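Local coordinates for aspartyl-tRNA synthetase 2 (Thermus thermophilus, PDB 1N9W) that attaches aspartate to both tRNA(Asp) and tRNA(Asn) in two steps, activating it with ATP to Asp-AMP and then transferring it to the tRNA acceptor end, at the interface of chains A and B. Sequence-based numbering; all coordinates share one arbitrary frame. Chains: chain A/B, aspartyl-tRNA synthetase 2.

The interface of chains A and B. Residues chain A 116-117, 122, 125; chain B 186, 188-190.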
loop_
_atom_site.group_PDB
_atom_site.type_symbol
_atom_site.label_atom_id
_atom_site.label_comp_id
_atom_site.label_asym_id
_atom_site.label_seq_id
_atom_site.Cartn_x
_atom_site.Cartn_y
_atom_site.Cartn_z
ATOM N N LEU A 116 -18.434 13.214 -5.923
ATOM C CA LEU A 116 -17.242 12.456 -6.303
ATOM C C LEU A 116 -17.571 11.362 -7.321
ATOM O O LEU A 116 -16.688 10.879 -8.035
ATOM C CB LEU A 116 -16.615 11.807 -5.070
ATOM C CG LEU A 116 -15.200 12.212 -4.670
ATOM C CD1 LEU A 116 -14.792 11.399 -3.456
ATOM C CD2 LEU A 116 -14.227 11.982 -5.814
ATOM N N ARG A 117 -18.844 10.975 -7.370
ATOM C CA ARG A 117 -19.314 9.933 -8.274
ATOM C C ARG A 117 -19.146 10.309 -9.733
ATOM O O ARG A 117 -19.101 9.440 -10.599
ATOM C CB ARG A 117 -20.790 9.628 -8.010
ATOM C CG ARG A 117 -21.068 9.036 -6.652
ATOM C CD ARG A 117 -22.534 8.692 -6.515
ATOM N NE ARG A 117 -22.834 8.132 -5.201
ATOM C CZ ARG A 117 -24.007 7.601 -4.862
ATOM N NH1 ARG A 117 -24.999 7.555 -5.742
ATOM N NH2 ARG A 117 -24.191 7.114 -3.645
ATOM N N ARG A 122 -13.937 11.536 -9.888
ATOM C CA ARG A 122 -13.211 10.334 -9.476
ATOM C C ARG A 122 -11.992 10.004 -10.349
ATOM O O ARG A 122 -11.106 9.265 -9.920
ATOM C CB ARG A 122 -14.163 9.129 -9.459
ATOM C CG ARG A 122 -14.584 8.668 -10.851
ATOM C CD ARG A 122 -15.687 7.610 -10.848
ATOM N NE ARG A 122 -15.977 7.191 -12.224
ATOM C CZ ARG A 122 -16.974 6.386 -12.587
ATOM N NH1 ARG A 122 -17.810 5.894 -11.679
ATOM N NH2 ARG A 122 -17.129 6.069 -13.865
ATOM N N LEU A 125 -8.490 10.266 -8.731
ATOM C CA LEU A 125 -8.300 9.236 -7.719
ATOM C C LEU A 125 -7.967 7.903 -8.342
ATOM O O LEU A 125 -7.199 7.105 -7.789
ATOM C CB LEU A 125 -9.558 9.085 -6.867
ATOM C CG LEU A 125 -10.098 10.337 -6.185
ATOM C CD1 LEU A 125 -11.185 9.947 -5.183
ATOM C CD2 LEU A 125 -8.960 11.046 -5.469
ATOM N N MET B 186 -17.056 5.668 -0.954
ATOM C CA MET B 186 -16.238 5.331 -2.114
ATOM C C MET B 186 -16.825 4.155 -2.897
ATOM O O MET B 186 -16.506 3.974 -4.068
ATOM C CB MET B 186 -14.779 5.069 -1.704
ATOM C CG MET B 186 -14.038 6.326 -1.209
ATOM S SD MET B 186 -14.261 7.783 -2.253
ATOM C CE MET B 186 -13.175 7.380 -3.583
ATOM N N GLY B 188 -19.835 3.994 -3.746
ATOM C CA GLY B 188 -20.733 4.618 -4.702
ATOM C C GLY B 188 -19.960 5.300 -5.819
ATOM O O GLY B 188 -20.530 5.708 -6.827
ATOM N N VAL B 189 -18.650 5.421 -5.629
ATOM C CA VAL B 189 -17.781 6.052 -6.611
ATOM C C VAL B 189 -17.098 5.013 -7.500
ATOM O O VAL B 189 -17.118 5.127 -8.729
ATOM C CB VAL B 189 -16.710 6.929 -5.906
ATOM C CG1 VAL B 189 -15.779 7.568 -6.934
ATOM C CG2 VAL B 189 -17.392 8.010 -5.065
ATOM N N PHE B 190 -16.518 3.989 -6.881
ATOM C CA PHE B 190 -15.800 2.946 -7.619
ATOM C C PHE B 190 -16.401 1.543 -7.532
ATOM O O PHE B 190 -15.863 0.603 -8.117
ATOM C CB PHE B 190 -14.344 2.908 -7.144
ATOM C CG PHE B 190 -13.558 4.148 -7.482
ATOM C CD1 PHE B 190 -13.415 4.555 -8.803
ATOM C CD2 PHE B 190 -12.933 4.893 -6.477
ATOM C CE1 PHE B 190 -12.662 5.682 -9.129
ATOM C CE2 PHE B 190 -12.175 6.026 -6.791
ATOM C CZ PHE B 190 -12.039 6.423 -8.120
#
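The dimer interface of this class II synthetase, a homodimer, is formed here by the C-terminal end of helix 181-190 of chain B, which packs B:Met186 to B:Phe190 against the start of helix 119-141 of chain A and the loop residues A:Leu116 and A:Arg117 just ahead of it. B:Val189 is the wedge: B:Val189 CG1 meets A:Arg122 CB at 3.4 Å, while B:Val189 CG2 lies 3.9 Å from A:Leu116 CB. Beside it the aliphatic part of A:Arg117 lies along a backbone carbonyl, with A:Arg117 CG 3.4 Å from B:Gly188 O. A:Arg122 runs past the valine in the opposite direction; chi1 of 71° tucks CG in over its own backbone, and the extended chain carries the guanidinium to the helix end. There A:Arg122 NH1 donates to B:Val189 O at 3.1 Å, well placed on the carbonyl side but bent at the donor (140° at the hydrogen), the oxygen sitting 26° out of the guanidinium plane. Shortening A:Arg122 to an alanine would keep the CB contacts but is likely to leave B:Val189 O without its cross-subunit donor and open a gap where CG and CD lay alongside the ring edge and the valine. The phenylalanine ring carries B:Val189 CG1 over the centre of one face, a contact within chain B that probably steadies the ring, and turns its edge to A:Leu125, whose CB lies in the ring plane 3.8 Å from B:Phe190 CZ. B:Met186 curls back, bringing B:Met186 SD to 3.8 Å from A:Leu116 CD1 and its terminal methyl CE to 3.6 Å from A:Leu125 CD1.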